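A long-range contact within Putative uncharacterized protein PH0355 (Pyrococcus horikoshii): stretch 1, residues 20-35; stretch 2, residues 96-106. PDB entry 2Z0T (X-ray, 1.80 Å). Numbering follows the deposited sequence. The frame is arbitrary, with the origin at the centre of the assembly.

Stretch 1, residues 20-35: KKIEGRLYDEKRRQIK
Stretch 2 (96-106) KKYGVVAIEIE

Residues 22-26 and 100-106 are neighbouring antiparallel strands, their axes 155° apart in direction and 4.6 Å at closest approach. Ile22 pairs with Glu104, Glu23 with Ile103, Gly24 with Ala102, Arg25 with Val101 and Leu26 with Val100. Reciprocal hydrogen bonds close two of these pairs: Glu23 N to Ile103 O and Ile103 N to Glu23 O, both 2.9 Å; Arg25 N to Val101 O, 3.0 Å, and Val101 N to Arg25 O, 2.8 Å. Ile105 N to Lys21 O (3.0 Å) and Tyr27 N to Gly99 O (2.9 Å) extend the ladder. Gly99 leaves the helix at phi/psi 91/-179, where a CB would jam against the preceding carbonyl.

On one face, Ile22 (chi1 m, chi2 m) lays CG2 3.8 Å from Ala102 CB. On the other, branched apolar Val101 (chi1 p) and Ile103 (m, t) are buried without polar groups to satisfy: Val101 CG1 lies 3.9 Å from Arg25 CB, Ile103 CD1 4.2 Å from Arg31 CG. Ile105 (p, t) brings CD1 to 4.0 Å from Glu23 CB; Tyr27 (chi1 t) brings CD1 to 3.8 Å from Val101 CB. Arg25 NE meets Glu23 OE2 at 2.7 Å, a salt bridge that pairs charge within the buried strand. The stretches bury 952 Å² together.

Tyr98 (chi1 m, chi2 -69°), ending the helix, offers ring and hydroxyl to the opposing loop: Asp28 CB lies 4.1 Å over the ring centroid, while OH donates to Glu29 OE2 at 2.8 Å. Extended Arg32 (m, t, t) donates NH2 to Tyr98 O at 3.2 Å.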

# COMPACT_ATOMS: atom_id res chain seq x y z
N LYS A 20 5.60 -7.51 4.74
CA LYS A 20 4.88 -6.33 4.26
C LYS A 20 3.43 -6.50 4.70
O LYS A 20 2.68 -7.29 4.13
CB LYS A 20 4.99 -6.23 2.74
CG LYS A 20 4.24 -5.06 2.12
CD LYS A 20 4.64 -4.87 0.66
CE LYS A 20 3.73 -3.89 -0.06
NZ LYS A 20 3.71 -2.53 0.56
N LYS A 21 3.03 -5.75 5.72
CA LYS A 21 1.67 -5.84 6.25
C LYS A 21 0.80 -4.67 5.84
O LYS A 21 -0.40 -4.64 6.13
CB LYS A 21 1.72 -5.91 7.78
CG LYS A 21 2.55 -7.06 8.33
CD LYS A 21 2.58 -7.06 9.86
CE LYS A 21 1.18 -7.25 10.44
NZ LYS A 21 0.57 -8.53 10.00
N ILE A 22 1.40 -3.70 5.15
CA ILE A 22 0.71 -2.51 4.71
C ILE A 22 0.97 -2.25 3.23
O ILE A 22 2.09 -2.41 2.75
CB ILE A 22 1.21 -1.26 5.48
CG1 ILE A 22 1.05 -1.47 6.99
CG2 ILE A 22 0.48 -0.01 5.00
CD1 ILE A 22 -0.40 -1.64 7.44
N GLU A 23 -0.07 -1.85 2.50
CA GLU A 23 0.09 -1.51 1.10
C GLU A 23 -0.24 -0.02 0.98
O GLU A 23 -1.36 0.40 1.29
CB GLU A 23 -0.85 -2.31 0.20
CG GLU A 23 -0.89 -1.83 -1.26
CD GLU A 23 0.47 -1.88 -1.95
OE1 GLU A 23 1.46 -2.33 -1.33
OE2 GLU A 23 0.56 -1.46 -3.13
N GLY A 24 0.74 0.76 0.55
CA GLY A 24 0.54 2.19 0.40
C GLY A 24 0.13 2.50 -1.03
O GLY A 24 0.69 1.95 -1.97
N ARG A 25 -0.85 3.38 -1.17
CA ARG A 25 -1.37 3.78 -2.48
C ARG A 25 -1.82 5.23 -2.41
O ARG A 25 -1.92 5.81 -1.33
CB ARG A 25 -2.60 2.94 -2.83
CG ARG A 25 -2.33 1.48 -3.04
CD ARG A 25 -1.93 1.19 -4.47
NE ARG A 25 -1.33 -0.13 -4.57
CZ ARG A 25 -1.32 -0.86 -5.68
NH1 ARG A 25 -1.90 -0.41 -6.78
NH2 ARG A 25 -0.74 -2.05 -5.66
N LEU A 26 -2.09 5.82 -3.57
CA LEU A 26 -2.61 7.18 -3.60
C LEU A 26 -4.05 6.97 -3.17
O LEU A 26 -4.69 6.00 -3.57
CB LEU A 26 -2.60 7.75 -5.02
CG LEU A 26 -1.30 8.35 -5.54
CD1 LEU A 26 -1.46 8.73 -7.00
CD2 LEU A 26 -0.94 9.58 -4.70
N TYR A 27 -4.57 7.88 -2.34
CA TYR A 27 -5.95 7.79 -1.89
C TYR A 27 -6.78 8.40 -3.02
O TYR A 27 -7.44 9.42 -2.84
CB TYR A 27 -6.11 8.58 -0.59
CG TYR A 27 -7.47 8.48 0.07
CD1 TYR A 27 -8.10 7.25 0.25
CD2 TYR A 27 -8.11 9.63 0.55
CE1 TYR A 27 -9.33 7.16 0.91
CE2 TYR A 27 -9.33 9.55 1.21
CZ TYR A 27 -9.94 8.31 1.38
OH TYR A 27 -11.14 8.23 2.04
N ASP A 28 -6.73 7.75 -4.18
CA ASP A 28 -7.45 8.23 -5.36
C ASP A 28 -8.88 7.71 -5.45
O ASP A 28 -9.38 7.05 -4.54
CB ASP A 28 -6.68 7.86 -6.64
CG ASP A 28 -6.30 6.39 -6.68
OD1 ASP A 28 -7.08 5.55 -6.19
OD2 ASP A 28 -5.22 6.07 -7.22
N GLU A 29 -9.55 8.02 -6.56
CA GLU A 29 -10.94 7.60 -6.75
C GLU A 29 -11.15 6.10 -6.55
O GLU A 29 -12.12 5.68 -5.91
CB GLU A 29 -11.43 8.02 -8.14
CG GLU A 29 -11.35 9.52 -8.39
CD GLU A 29 -10.01 9.96 -8.99
OE1 GLU A 29 -8.99 9.26 -8.78
OE2 GLU A 29 -9.98 11.02 -9.65
N LYS A 30 -10.25 5.30 -7.09
CA LYS A 30 -10.36 3.85 -6.98
C LYS A 30 -10.20 3.37 -5.54
O LYS A 30 -10.95 2.53 -5.07
CB LYS A 30 -9.30 3.18 -7.87
CG LYS A 30 -9.30 1.66 -7.81
CD LYS A 30 -8.28 1.09 -8.78
CE LYS A 30 -8.31 -0.43 -8.79
NZ LYS A 30 -7.37 -0.97 -9.81
N ARG A 31 -9.22 3.93 -4.84
CA ARG A 31 -8.96 3.54 -3.46
C ARG A 31 -9.99 4.08 -2.46
O ARG A 31 -10.15 3.53 -1.37
CB ARG A 31 -7.55 3.99 -3.06
CG ARG A 31 -6.50 2.89 -3.03
CD ARG A 31 -6.42 2.09 -4.33
NE ARG A 31 -6.08 2.91 -5.50
CZ ARG A 31 -5.63 2.42 -6.65
NH1 ARG A 31 -5.45 1.12 -6.79
NH2 ARG A 31 -5.36 3.24 -7.66
N ARG A 32 -10.69 5.15 -2.83
CA ARG A 32 -11.67 5.77 -1.94
C ARG A 32 -12.96 4.99 -1.74
O ARG A 32 -13.91 5.47 -1.12
CB ARG A 32 -12.00 7.19 -2.44
CG ARG A 32 -10.83 8.14 -2.28
CD ARG A 32 -11.09 9.52 -2.85
NE ARG A 32 -9.97 10.41 -2.56
CZ ARG A 32 -9.97 11.72 -2.78
NH1 ARG A 32 -11.04 12.31 -3.30
NH2 ARG A 32 -8.91 12.45 -2.46
N GLN A 33 -13.01 3.76 -2.25
CA GLN A 33 -14.21 2.95 -2.09
C GLN A 33 -13.92 1.65 -1.36
O GLN A 33 -14.76 0.77 -1.29
CB GLN A 33 -14.83 2.68 -3.46
CG GLN A 33 -13.89 2.08 -4.47
CD GLN A 33 -14.43 2.17 -5.89
OE1 GLN A 33 -15.56 1.78 -6.16
NE2 GLN A 33 -13.62 2.69 -6.80
N ILE A 34 -12.71 1.56 -0.81
CA ILE A 34 -12.28 0.37 -0.09
C ILE A 34 -12.50 0.51 1.42
O ILE A 34 -12.27 1.57 2.00
CB ILE A 34 -10.78 0.10 -0.34
CG1 ILE A 34 -10.54 -0.04 -1.85
CG2 ILE A 34 -10.33 -1.14 0.41
CD1 ILE A 34 -9.07 -0.28 -2.21
N LYS A 35 -12.96 -0.57 2.05
CA LYS A 35 -13.20 -0.55 3.48
C LYS A 35 -12.82 -1.89 4.10
O LYS A 35 -12.76 -2.90 3.39
CB LYS A 35 -14.67 -0.24 3.78
CG LYS A 35 -15.66 -1.27 3.24
CD LYS A 35 -17.09 -0.83 3.51
CE LYS A 35 -18.09 -1.84 2.97
NZ LYS A 35 -17.95 -2.02 1.50
N LYS A 96 -0.46 15.40 -3.64
CA LYS A 96 -1.07 16.57 -3.01
C LYS A 96 -2.58 16.63 -3.25
O LYS A 96 -3.34 17.06 -2.38
CB LYS A 96 -0.41 17.85 -3.54
CG LYS A 96 0.95 18.16 -2.93
CD LYS A 96 1.92 17.00 -3.06
CE LYS A 96 3.31 17.35 -2.55
NZ LYS A 96 4.25 16.19 -2.66
N LYS A 97 -3.01 16.20 -4.43
CA LYS A 97 -4.43 16.22 -4.79
C LYS A 97 -5.30 15.19 -4.08
O LYS A 97 -6.43 15.49 -3.67
CB LYS A 97 -4.58 16.04 -6.30
CG LYS A 97 -6.02 15.96 -6.78
CD LYS A 97 -6.10 15.63 -8.26
CE LYS A 97 -7.54 15.55 -8.73
NZ LYS A 97 -7.61 15.18 -10.17
N TYR A 98 -4.79 13.97 -3.94
CA TYR A 98 -5.56 12.88 -3.33
C TYR A 98 -5.20 12.47 -1.91
O TYR A 98 -6.06 11.98 -1.17
CB TYR A 98 -5.44 11.63 -4.21
CG TYR A 98 -5.99 11.79 -5.60
CD1 TYR A 98 -7.36 11.94 -5.82
CD2 TYR A 98 -5.14 11.78 -6.71
CE1 TYR A 98 -7.87 12.07 -7.11
CE2 TYR A 98 -5.64 11.92 -8.00
CZ TYR A 98 -7.00 12.06 -8.20
OH TYR A 98 -7.50 12.20 -9.47
N GLY A 99 -3.95 12.64 -1.52
CA GLY A 99 -3.54 12.20 -0.21
C GLY A 99 -3.05 10.77 -0.39
O GLY A 99 -3.07 10.25 -1.51
N VAL A 100 -2.64 10.12 0.69
CA VAL A 100 -2.10 8.76 0.62
C VAL A 100 -2.82 7.83 1.58
O VAL A 100 -3.16 8.22 2.70
CB VAL A 100 -0.60 8.77 0.96
CG1 VAL A 100 -0.05 7.35 0.98
CG2 VAL A 100 0.15 9.62 -0.06
N VAL A 101 -3.05 6.59 1.16
CA VAL A 101 -3.74 5.64 2.02
C VAL A 101 -2.88 4.42 2.36
O VAL A 101 -2.17 3.88 1.52
CB VAL A 101 -5.07 5.17 1.37
CG1 VAL A 101 -4.80 4.49 0.04
CG2 VAL A 101 -5.80 4.22 2.31
N ALA A 102 -2.94 4.03 3.63
CA ALA A 102 -2.22 2.86 4.11
C ALA A 102 -3.29 1.78 4.27
O ALA A 102 -4.19 1.91 5.10
CB ALA A 102 -1.56 3.14 5.46
N ILE A 103 -3.22 0.74 3.45
CA ILE A 103 -4.19 -0.34 3.51
C ILE A 103 -3.60 -1.50 4.31
O ILE A 103 -2.63 -2.12 3.88
CB ILE A 103 -4.54 -0.84 2.09
CG1 ILE A 103 -4.94 0.34 1.20
CG2 ILE A 103 -5.66 -1.87 2.15
CD1 ILE A 103 -5.15 -0.02 -0.25
N GLU A 104 -4.16 -1.76 5.49
CA GLU A 104 -3.68 -2.85 6.34
C GLU A 104 -4.19 -4.14 5.71
O GLU A 104 -5.40 -4.32 5.57
CB GLU A 104 -4.21 -2.71 7.76
CG GLU A 104 -3.54 -3.65 8.76
CD GLU A 104 -4.16 -3.57 10.14
OE1 GLU A 104 -4.55 -2.46 10.55
OE2 GLU A 104 -4.25 -4.62 10.83
N ILE A 105 -3.27 -5.02 5.34
CA ILE A 105 -3.65 -6.26 4.67
C ILE A 105 -3.17 -7.56 5.32
O ILE A 105 -2.17 -7.58 6.05
CB ILE A 105 -3.16 -6.24 3.21
CG1 ILE A 105 -1.65 -6.00 3.18
CG2 ILE A 105 -3.88 -5.14 2.45
CD1 ILE A 105 -1.04 -6.02 1.80
N GLU A 106 -3.89 -8.63 5.02
CA GLU A 106 -3.59 -9.97 5.53
C GLU A 106 -3.74 -10.95 4.37
O GLU A 106 -4.80 -11.04 3.76
CB GLU A 106 -4.59 -10.32 6.64
CG GLU A 106 -4.35 -11.63 7.34
CD GLU A 106 -5.46 -11.94 8.34
OE1 GLU A 106 -6.55 -12.40 7.91
OE2 GLU A 106 -5.25 -11.72 9.55
O HOH W 1 -1.36 -6.42 8.75
O HOH W 2 0.21 -9.76 7.24
O HOH W 3 -9.00 15.05 -2.86